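Local atomic coordinates of pentalenene synthase (Streptomyces chartreusis NRRL 3882, PDB entry 6Q4S), a protein that probably converts (2E,6E)-farnesyl diphosphate, with magnesium as cofactor, into the bicyclic sesquiterpene alcohol 7-epi-alpha-eudesmol, releasing diphosphate. Residues W48-A53 and Y309-T314; L150-E155 and R177-G182; A216-F221 and R261-C266; M222-S227 and G237-A242. One frame throughout, in Å; residues are numbered along the deposited sequence.

How the contacts relate
All four contacts join helices of the all-alpha terpene synthase fold. Contact 1 is partly buried and ties the start of helix 50-57 to the end of helix 288-313, near the C-terminal end of the model; the other three are buried and are enclosed, along the chain, by the loop it closes. Contacts 3 and 4 share helix 206-228 and lie with their centres about 11 Å apart, but the first is held by close packing alone and the second by a carboxylate that meets a helix start. Contact 2 depends on a salt bridge, and its R177 and R178 bond to D224 of contact 4 and D217 of contact 3. Contact 1 instead centres on an indole.

Contact 1 of 4, residues W48-A53 and Y309-T314; sequences WDLPQA and YEWALT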
# COMPACT_ATOMS: atom_id res chain seq x y z
N TRP A 48 -0.71 -23.89 -19.58
CA TRP A 48 -1.41 -23.50 -18.34
C TRP A 48 -2.79 -22.92 -18.62
O TRP A 48 -3.59 -22.76 -17.68
CB TRP A 48 -0.59 -22.49 -17.54
CG TRP A 48 0.85 -22.86 -17.26
CD1 TRP A 48 1.42 -24.13 -17.31
CD2 TRP A 48 1.92 -21.95 -16.89
NE1 TRP A 48 2.76 -24.05 -17.00
CE2 TRP A 48 3.10 -22.73 -16.74
CE3 TRP A 48 1.98 -20.54 -16.65
CZ2 TRP A 48 4.35 -22.15 -16.37
CZ3 TRP A 48 3.21 -19.96 -16.30
CH2 TRP A 48 4.39 -20.78 -16.16
N ASP A 49 -3.06 -22.55 -19.88
CA ASP A 49 -4.31 -21.87 -20.30
C ASP A 49 -4.80 -20.75 -19.37
O ASP A 49 -5.97 -20.67 -18.98
CB ASP A 49 -5.44 -22.87 -20.65
CG ASP A 49 -6.49 -22.25 -21.64
OD1 ASP A 49 -6.23 -21.10 -22.19
OD2 ASP A 49 -7.56 -22.90 -21.86
N LEU A 50 -3.88 -19.84 -19.01
CA LEU A 50 -4.27 -18.64 -18.24
C LEU A 50 -5.33 -17.75 -18.90
O LEU A 50 -6.18 -17.25 -18.23
CB LEU A 50 -3.06 -17.78 -17.94
CG LEU A 50 -2.03 -18.44 -17.05
CD1 LEU A 50 -1.12 -17.32 -16.54
CD2 LEU A 50 -2.63 -19.19 -15.88
N PRO A 51 -5.31 -17.61 -20.23
CA PRO A 51 -6.41 -16.85 -20.86
C PRO A 51 -7.80 -17.33 -20.45
O PRO A 51 -8.67 -16.56 -20.13
CB PRO A 51 -6.15 -17.06 -22.35
CG PRO A 51 -4.67 -17.12 -22.37
CD PRO A 51 -4.28 -17.96 -21.21
N GLN A 52 -7.97 -18.64 -20.35
CA GLN A 52 -9.24 -19.15 -19.95
C GLN A 52 -9.59 -18.76 -18.56
O GLN A 52 -10.72 -18.37 -18.26
CB GLN A 52 -9.26 -20.68 -20.17
CG GLN A 52 -10.58 -21.32 -19.84
CD GLN A 52 -10.44 -22.81 -19.54
OE1 GLN A 52 -9.55 -23.50 -20.05
NE2 GLN A 52 -11.28 -23.29 -18.67
N ALA A 53 -8.62 -18.81 -17.63
CA ALA A 53 -8.91 -18.36 -16.28
C ALA A 53 -9.37 -16.91 -16.28
O ALA A 53 -10.37 -16.53 -15.59
CB ALA A 53 -7.66 -18.56 -15.41
N TYR A 309 -12.57 -22.54 -9.99
CA TYR A 309 -12.92 -23.97 -9.93
C TYR A 309 -13.07 -24.58 -11.33
O TYR A 309 -12.37 -25.60 -11.70
CB TYR A 309 -14.21 -24.15 -9.11
CG TYR A 309 -14.68 -25.58 -9.12
CD1 TYR A 309 -13.82 -26.62 -8.71
CD2 TYR A 309 -15.94 -25.93 -9.59
CE1 TYR A 309 -14.23 -27.94 -8.75
CE2 TYR A 309 -16.36 -27.26 -9.61
CZ TYR A 309 -15.49 -28.26 -9.19
OH TYR A 309 -15.88 -29.58 -9.22
N GLU A 310 -13.90 -23.92 -12.14
CA GLU A 310 -14.19 -24.43 -13.50
C GLU A 310 -12.99 -24.41 -14.32
O GLU A 310 -12.83 -25.29 -15.15
CB GLU A 310 -15.36 -23.69 -14.19
CG GLU A 310 -16.59 -23.49 -13.30
CD GLU A 310 -17.67 -24.51 -13.55
OE1 GLU A 310 -17.27 -25.68 -13.77
OE2 GLU A 310 -18.90 -24.14 -13.54
N TRP A 311 -12.10 -23.43 -14.14
CA TRP A 311 -10.81 -23.50 -14.89
C TRP A 311 -9.89 -24.70 -14.44
O TRP A 311 -9.18 -25.33 -15.24
CB TRP A 311 -10.03 -22.15 -14.70
CG TRP A 311 -8.64 -22.15 -15.15
CD1 TRP A 311 -8.22 -22.21 -16.40
CD2 TRP A 311 -7.46 -22.05 -14.33
NE1 TRP A 311 -6.85 -22.18 -16.44
CE2 TRP A 311 -6.36 -22.07 -15.18
CE3 TRP A 311 -7.25 -21.93 -12.94
CZ2 TRP A 311 -5.05 -21.99 -14.73
CZ3 TRP A 311 -5.96 -21.83 -12.49
CH2 TRP A 311 -4.87 -21.88 -13.38
N ALA A 312 -9.86 -24.96 -13.14
CA ALA A 312 -9.01 -26.02 -12.57
C ALA A 312 -9.40 -27.41 -13.13
O ALA A 312 -8.53 -28.15 -13.54
CB ALA A 312 -9.10 -25.99 -11.05
N LEU A 313 -10.70 -27.69 -13.21
CA LEU A 313 -11.25 -28.88 -13.89
C LEU A 313 -10.65 -29.21 -15.27
O LEU A 313 -10.38 -30.36 -15.56
CB LEU A 313 -12.76 -28.76 -14.06
CG LEU A 313 -13.57 -28.77 -12.77
CD1 LEU A 313 -15.04 -28.57 -13.12
CD2 LEU A 313 -13.37 -30.06 -11.98
N THR A 314 -10.39 -28.19 -16.09
CA THR A 314 -9.86 -28.39 -17.44
C THR A 314 -8.32 -28.35 -17.44
O THR A 314 -7.74 -28.02 -18.46
CB THR A 314 -10.42 -27.31 -18.43
OG1 THR A 314 -9.75 -26.06 -18.24
CG2 THR A 314 -11.93 -27.07 -18.24
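The indole of W311, near the C-terminal end of helix 288-313, lies against A53 and the backbone turn that opens helix 50-57, an aromatic packing contact between the end of one helix and the start of another in the all-alpha terpene synthase fold. The apolar part is a CH-pi contact: A53 CB stands over the five-membered ring, 3.6 Å from its centroid and only 5° off the ring normal. L50 adds its CD2 obliquely, 3.9 Å from W311 CZ2. The W311 side chain is about 6 Å from that of N223, a probable magnesium ligand.

Two backbone oxygens approach the indole. W311 NE1 donates a weak, bent hydrogen bond to D49 O, 3.1 Å long with an N-H...O angle of 130°. W48 O lies at the ring edge near its plane, closest to W311 CZ2 of the six-membered ring (3.4 Å). D49 occupies the N-cap position of helix 50-57, and its carboxylate forms a salt bridge with R23.

At the outer side, the extended Q52 meets T314 tip to tip, its amide plane 82° from that of the indole. The amide carbon Q52 CD packs at the ring edge, 3.9 Å from W311 CD1.

Contact 2 of 4, residues L150-E155 and R177-G182; sequences LVAHCE and RRRTVG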
# COMPACT_ATOMS: atom_id res chain seq x y z
N LEU A 150 2.62 -10.09 -2.52
CA LEU A 150 3.96 -10.28 -2.96
C LEU A 150 4.96 -10.51 -1.80
O LEU A 150 5.92 -11.27 -1.98
CB LEU A 150 4.42 -9.16 -3.83
CG LEU A 150 3.88 -9.19 -5.30
CD1 LEU A 150 4.20 -7.87 -5.95
CD2 LEU A 150 4.52 -10.32 -6.13
N VAL A 151 4.73 -9.84 -0.67
CA VAL A 151 5.52 -10.08 0.52
C VAL A 151 5.41 -11.56 0.94
O VAL A 151 6.43 -12.23 1.19
CB VAL A 151 5.10 -9.17 1.67
CG1 VAL A 151 5.80 -9.62 2.99
CG2 VAL A 151 5.46 -7.68 1.36
N ALA A 152 4.18 -12.05 1.01
CA ALA A 152 3.89 -13.41 1.35
C ALA A 152 4.54 -14.35 0.34
O ALA A 152 5.07 -15.40 0.74
CB ALA A 152 2.43 -13.61 1.43
N HIS A 153 4.49 -14.01 -0.95
CA HIS A 153 5.20 -14.81 -1.94
C HIS A 153 6.69 -14.90 -1.63
O HIS A 153 7.27 -15.97 -1.77
CB HIS A 153 5.06 -14.27 -3.36
CG HIS A 153 5.80 -15.09 -4.39
ND1 HIS A 153 5.46 -16.39 -4.69
CD2 HIS A 153 6.88 -14.81 -5.16
CE1 HIS A 153 6.26 -16.87 -5.61
NE2 HIS A 153 7.11 -15.92 -5.95
N CYS A 154 7.33 -13.78 -1.30
CA CYS A 154 8.75 -13.80 -0.87
C CYS A 154 8.98 -14.67 0.36
O CYS A 154 10.00 -15.37 0.43
CB CYS A 154 9.28 -12.37 -0.60
SG CYS A 154 9.35 -11.40 -2.11
N GLU A 155 8.08 -14.62 1.34
CA GLU A 155 8.19 -15.53 2.50
C GLU A 155 8.15 -17.04 2.09
O GLU A 155 8.84 -17.90 2.68
CB GLU A 155 7.15 -15.27 3.57
CG GLU A 155 7.35 -13.90 4.24
CD GLU A 155 6.26 -13.58 5.18
OE1 GLU A 155 5.50 -14.47 5.58
OE2 GLU A 155 6.18 -12.41 5.58
N ARG A 177 -1.67 -19.36 3.92
CA ARG A 177 -2.17 -19.72 2.58
C ARG A 177 -3.18 -18.65 2.17
O ARG A 177 -3.28 -18.37 0.98
CB ARG A 177 -2.84 -21.07 2.55
CG ARG A 177 -3.38 -21.51 1.19
CD ARG A 177 -2.21 -21.65 0.26
NE ARG A 177 -2.63 -22.20 -0.98
CZ ARG A 177 -2.41 -21.65 -2.16
NH1 ARG A 177 -1.77 -20.46 -2.29
NH2 ARG A 177 -2.90 -22.28 -3.22
N ARG A 178 -3.90 -18.11 3.14
CA ARG A 178 -4.76 -16.94 2.90
C ARG A 178 -3.98 -15.77 2.30
O ARG A 178 -4.50 -15.03 1.45
CB ARG A 178 -5.46 -16.51 4.16
CG ARG A 178 -6.46 -15.36 3.94
CD ARG A 178 -7.06 -14.87 5.24
NE ARG A 178 -7.97 -15.89 5.83
CZ ARG A 178 -8.53 -15.80 7.04
NH1 ARG A 178 -8.28 -14.76 7.82
NH2 ARG A 178 -9.36 -16.73 7.48
N ARG A 179 -2.75 -15.62 2.74
CA ARG A 179 -1.90 -14.55 2.23
C ARG A 179 -1.32 -14.86 0.85
O ARG A 179 -1.29 -14.00 -0.00
CB ARG A 179 -0.79 -14.22 3.21
CG ARG A 179 -1.27 -13.89 4.66
CD ARG A 179 -0.10 -13.85 5.64
NE ARG A 179 0.97 -12.94 5.23
CZ ARG A 179 2.26 -13.12 5.47
NH1 ARG A 179 2.69 -14.21 6.11
NH2 ARG A 179 3.16 -12.28 4.98
N THR A 180 -0.79 -16.06 0.65
CA THR A 180 -0.07 -16.41 -0.56
C THR A 180 -1.02 -16.61 -1.76
O THR A 180 -0.57 -16.58 -2.90
CB THR A 180 0.79 -17.72 -0.40
OG1 THR A 180 -0.05 -18.82 -0.06
CG2 THR A 180 1.86 -17.55 0.72
N VAL A 181 -2.28 -16.88 -1.51
CA VAL A 181 -3.17 -17.21 -2.64
C VAL A 181 -3.51 -15.95 -3.49
O VAL A 181 -3.80 -16.10 -4.66
CB VAL A 181 -4.44 -17.92 -2.19
CG1 VAL A 181 -5.39 -17.01 -1.48
CG2 VAL A 181 -5.16 -18.58 -3.35
N GLY A 182 -3.45 -14.76 -2.91
CA GLY A 182 -3.45 -13.53 -3.76
C GLY A 182 -4.84 -13.16 -4.34
O GLY A 182 -4.97 -12.58 -5.45
O HOH W 1 2.65 -17.24 -3.60
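E155 and R179 form an end-on, two-nitrogen salt bridge between helices 136-161 and 170-180 of the alpha-helical terpene synthase fold. R179 NH1 donates to E155 OE1 over 2.9 Å, and R179 NH2 to E155 OE2 over 3.1 Å, so each carboxylate oxygen accepts from its own nitrogen. The second bond is the straighter (171° at the hydrogen against 148°). The grip is twisted: OE1 is approached on its syn side, whereas NH2 comes to OE2 from above the carboxylate plane, and the two flat groups are turned 59° apart. R179 bends at chi3, while E155 extends beyond CG to meet it. A152 CB lies over one guanidinium face and also touches R179 CB at 3.7 Å. P108 of the second subunit packs on R179.

Within helix 170-180, T180 OG1 accepts from R177 NH1 at 3.3 Å, the hydroxyl lying in the guanidinium plane, and returns a weak bond to R177 O. The NH1 bond, with a salt bridge from R177 NE to D224, may help fix the rotation of this guanidinium, which probably binds substrate. R178 pairs with D217. A water joins the helices, 3.1 Å from H153 ND1 and donating weakly to T180 O. On the apolar side, T180 CG2 lies 4.0 Å from A152 CB.

Contact 3 of 4, residues A216-F221 and R261-C266; sequences ADTIGF and RMTIAC
C266 SG wedges between D217 and F221, 3.6 Å from D217 CB and 3.8 Å from F221 CE2, in a helix-helix contact of the all-alpha terpene synthase fold. Its sulfur is 5.0 Å from the phenyl centroid and 69° off the ring normal, an oblique sulfur-aromatic contact that reaches the ring near CE2. SG is anti to the carbonyl carbon of its own residue (chi1 -71°), a placement that directs it at helix 206-228. F221 and T263 slide past each other in opposite directions, with T263 OG1 3.3 Å from F221 CB at the root of the ring. Farther out, M262 CE approaches the same CE2 corner at 4.2 Å, also obliquely. One face of the phenyl ring rests on D217 O, within its own helix. T218 OG1 lies 3.4 Å from C266 CB.

Both threonine hydroxyls bond back along their own helices, T218 OG1 to L214 O and T263 OG1 to A259 O. The D217 carboxylate is engaged by R178 in a salt bridge.

T218 and T263 have the nearest CA atoms (5.5 Å) of a nearly antiparallel helix pair, whose local axes approach to 8.8 Å at a crossing angle of -154°. The F221 side chain is about 5 Å from that of R177, a probable substrate-binding residue of helix 170-180. Helix 240-248 adjoins the pair through L240, which touches F221 and M262; helices 183-194 and 288-313 pack on I219.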
# COMPACT_ATOMS: atom_id res chain seq x y z
N ALA A 216 -10.72 -16.18 -0.13
CA ALA A 216 -9.32 -16.52 -0.31
C ALA A 216 -9.02 -17.94 0.29
O ALA A 216 -8.28 -18.76 -0.29
CB ALA A 216 -8.46 -15.49 0.35
N ASP A 217 -9.60 -18.23 1.44
CA ASP A 217 -9.42 -19.61 2.04
C ASP A 217 -9.91 -20.68 1.08
O ASP A 217 -9.18 -21.62 0.76
CB ASP A 217 -10.18 -19.76 3.35
CG ASP A 217 -9.63 -18.88 4.45
OD1 ASP A 217 -8.45 -18.40 4.35
OD2 ASP A 217 -10.39 -18.63 5.40
N THR A 218 -11.14 -20.49 0.61
CA THR A 218 -11.81 -21.45 -0.22
C THR A 218 -11.00 -21.70 -1.40
O THR A 218 -10.72 -22.83 -1.73
CB THR A 218 -13.18 -20.92 -0.63
OG1 THR A 218 -13.96 -20.70 0.53
CG2 THR A 218 -13.92 -21.89 -1.55
N ILE A 219 -10.57 -20.65 -2.07
CA ILE A 219 -9.81 -20.84 -3.31
C ILE A 219 -8.45 -21.44 -3.05
O ILE A 219 -8.02 -22.29 -3.80
CB ILE A 219 -9.69 -19.53 -4.12
CG1 ILE A 219 -11.05 -19.14 -4.63
CG2 ILE A 219 -8.69 -19.70 -5.29
CD1 ILE A 219 -11.17 -17.65 -4.92
N GLY A 220 -7.76 -21.02 -1.98
CA GLY A 220 -6.40 -21.59 -1.71
C GLY A 220 -6.49 -23.08 -1.39
O GLY A 220 -5.66 -23.88 -1.84
N PHE A 221 -7.52 -23.44 -0.64
CA PHE A 221 -7.71 -24.87 -0.25
C PHE A 221 -8.13 -25.73 -1.46
O PHE A 221 -7.64 -26.85 -1.62
CB PHE A 221 -8.74 -24.98 0.84
CG PHE A 221 -8.33 -24.39 2.19
CD1 PHE A 221 -7.02 -24.04 2.51
CD2 PHE A 221 -9.31 -24.19 3.13
CE1 PHE A 221 -6.71 -23.45 3.77
CE2 PHE A 221 -9.01 -23.61 4.38
CZ PHE A 221 -7.74 -23.27 4.69
N ARG A 261 -13.66 -31.31 3.78
CA ARG A 261 -14.56 -30.74 4.80
C ARG A 261 -14.19 -29.26 5.24
O ARG A 261 -15.05 -28.46 5.53
CB ARG A 261 -14.65 -31.67 6.04
CG ARG A 261 -15.85 -31.41 6.96
CD ARG A 261 -15.66 -31.85 8.42
NE ARG A 261 -14.49 -31.19 9.01
CZ ARG A 261 -14.42 -29.90 9.37
NH1 ARG A 261 -15.47 -29.08 9.30
NH2 ARG A 261 -13.27 -29.43 9.82
N MET A 262 -12.92 -28.96 5.38
CA MET A 262 -12.48 -27.57 5.70
C MET A 262 -12.95 -26.52 4.65
O MET A 262 -13.39 -25.39 4.98
CB MET A 262 -10.96 -27.56 5.74
CG MET A 262 -10.36 -28.27 6.96
SD MET A 262 -8.59 -27.97 7.12
CE MET A 262 -8.52 -26.26 7.66
N THR A 263 -12.85 -26.94 3.39
CA THR A 263 -13.18 -26.15 2.23
C THR A 263 -14.65 -25.88 2.16
O THR A 263 -15.04 -24.72 2.05
CB THR A 263 -12.71 -26.81 0.96
OG1 THR A 263 -11.32 -27.05 1.04
CG2 THR A 263 -12.96 -25.93 -0.25
N ILE A 264 -15.47 -26.92 2.30
CA ILE A 264 -16.93 -26.77 2.39
C ILE A 264 -17.38 -25.93 3.60
O ILE A 264 -18.29 -25.12 3.49
CB ILE A 264 -17.63 -28.16 2.36
CG1 ILE A 264 -17.52 -28.74 0.95
CG2 ILE A 264 -19.09 -28.11 2.83
CD1 ILE A 264 -17.49 -30.24 0.93
N ALA A 265 -16.73 -26.09 4.75
CA ALA A 265 -16.99 -25.22 5.90
C ALA A 265 -16.66 -23.69 5.64
O ALA A 265 -17.37 -22.83 6.15
CB ALA A 265 -16.19 -25.73 7.12
N CYS A 266 -15.55 -23.37 4.95
CA CYS A 266 -15.23 -21.96 4.52
C CYS A 266 -16.30 -21.45 3.59
O CYS A 266 -16.82 -20.37 3.80
CB CYS A 266 -13.91 -21.88 3.76
SG CYS A 266 -12.49 -22.13 4.84

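Contact 4 of 4, residues M222-S227 and G237-A242; sequences MNDIHS and GHNLIA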
# COMPACT_ATOMS: atom_id res chain seq x y z
N MET A 222 -9.00 -25.21 -2.35
CA MET A 222 -9.33 -25.94 -3.60
C MET A 222 -8.13 -26.11 -4.47
O MET A 222 -7.88 -27.19 -5.02
CB MET A 222 -10.45 -25.21 -4.40
CG MET A 222 -11.79 -25.20 -3.67
SD MET A 222 -13.31 -24.60 -4.52
CE MET A 222 -12.93 -25.32 -6.04
N ASN A 223 -7.34 -25.05 -4.61
CA ASN A 223 -6.14 -25.19 -5.33
C ASN A 223 -5.15 -26.17 -4.72
O ASN A 223 -4.50 -26.87 -5.49
CB ASN A 223 -5.44 -23.86 -5.57
CG ASN A 223 -6.23 -22.92 -6.51
OD1 ASN A 223 -7.27 -23.27 -7.04
ND2 ASN A 223 -5.73 -21.72 -6.67
N ASP A 224 -5.01 -26.26 -3.39
CA ASP A 224 -4.16 -27.31 -2.81
C ASP A 224 -4.70 -28.74 -3.10
O ASP A 224 -3.94 -29.59 -3.43
CB ASP A 224 -4.06 -27.15 -1.31
CG ASP A 224 -3.21 -25.92 -0.88
OD1 ASP A 224 -2.74 -25.10 -1.74
OD2 ASP A 224 -2.97 -25.83 0.36
N ILE A 225 -6.00 -28.94 -2.96
CA ILE A 225 -6.63 -30.23 -3.26
C ILE A 225 -6.35 -30.62 -4.70
O ILE A 225 -6.02 -31.76 -4.98
CB ILE A 225 -8.12 -30.23 -2.98
CG1 ILE A 225 -8.34 -30.06 -1.47
CG2 ILE A 225 -8.78 -31.52 -3.48
CD1 ILE A 225 -9.73 -29.66 -1.12
N HIS A 226 -6.45 -29.65 -5.61
CA HIS A 226 -6.26 -29.90 -7.00
C HIS A 226 -4.79 -30.17 -7.32
O HIS A 226 -4.54 -31.10 -8.06
CB HIS A 226 -6.82 -28.74 -7.85
CG HIS A 226 -6.99 -29.10 -9.28
ND1 HIS A 226 -6.10 -28.70 -10.27
CD2 HIS A 226 -7.90 -29.89 -9.90
CE1 HIS A 226 -6.48 -29.21 -11.43
NE2 HIS A 226 -7.57 -29.95 -11.23
N SER A 227 -3.83 -29.40 -6.79
CA SER A 227 -2.38 -29.66 -7.04
C SER A 227 -1.93 -31.00 -6.46
O SER A 227 -1.03 -31.63 -7.01
CB SER A 227 -1.45 -28.63 -6.38
OG SER A 227 -1.96 -27.34 -6.49
N GLY A 237 5.44 -31.01 0.96
CA GLY A 237 4.79 -30.90 2.27
C GLY A 237 4.03 -29.58 2.49
O GLY A 237 3.21 -29.50 3.41
N HIS A 238 4.29 -28.58 1.63
CA HIS A 238 3.59 -27.24 1.63
C HIS A 238 2.23 -27.27 0.87
O HIS A 238 2.02 -26.63 -0.15
CB HIS A 238 4.52 -26.19 1.02
CG HIS A 238 4.15 -24.78 1.34
ND1 HIS A 238 4.33 -24.23 2.60
CD2 HIS A 238 3.62 -23.80 0.57
CE1 HIS A 238 3.93 -22.97 2.58
NE2 HIS A 238 3.50 -22.68 1.36
N ASN A 239 1.31 -28.03 1.42
CA ASN A 239 0.05 -28.33 0.76
C ASN A 239 -0.92 -28.70 1.85
O ASN A 239 -0.55 -29.45 2.75
CB ASN A 239 0.29 -29.46 -0.25
CG ASN A 239 -0.96 -29.81 -0.99
OD1 ASN A 239 -1.28 -29.27 -2.07
ND2 ASN A 239 -1.72 -30.67 -0.41
N LEU A 240 -2.12 -28.16 1.84
CA LEU A 240 -3.09 -28.45 2.88
C LEU A 240 -3.25 -29.98 3.29
O LEU A 240 -3.38 -30.32 4.51
CB LEU A 240 -4.44 -27.94 2.49
CG LEU A 240 -5.62 -28.24 3.43
CD1 LEU A 240 -5.38 -27.61 4.79
CD2 LEU A 240 -6.94 -27.75 2.88
N ILE A 241 -3.30 -30.83 2.28
CA ILE A 241 -3.46 -32.29 2.42
C ILE A 241 -2.32 -32.86 3.25
O ILE A 241 -2.55 -33.46 4.30
CB ILE A 241 -3.47 -32.99 1.04
CG1 ILE A 241 -4.59 -32.41 0.18
CG2 ILE A 241 -3.63 -34.51 1.19
CD1 ILE A 241 -5.97 -32.77 0.68
N ALA A 242 -1.10 -32.61 2.79
CA ALA A 242 0.14 -33.01 3.50
C ALA A 242 0.20 -32.48 4.94
O ALA A 242 0.57 -33.19 5.89
CB ALA A 242 1.33 -32.52 2.74
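The carboxylate of D224 and the amide of N239 slide past each other in opposite directions, their planes 32° apart. From above the carboxylate plane, 40° out of it, L240 N donates to D224 OD2 over 2.9 Å. The same oxygen accepts from Y173 OH, and OD1 is held in a salt bridge by R177 NE, so both carboxylate oxygens of this buried group have partners. L240 CB lies beside the bond, 3.3 Å from D224 OD2. N239 is at the N-cap position of helix 240-248; D224 thus takes up the backbone N-H of that helix's first residue, and the helix start would be expected to favour its negative charge.

Beyond the polar contact, I225 and I241 meet through apolar side chains, although I241 is modelled in two conformers and the detail of this touch is doubtful.

On helix 206-228, S227 OG and S227 N reach N223 O from opposite faces of its plane, the hydroxyl at 2.8 Å. N223 and S227 probably bind a magnesium ion together with E231, the NSE-type metal motif of class I terpene synthases, and D224 stands directly beside it, linking it to the probable substrate-binding R177.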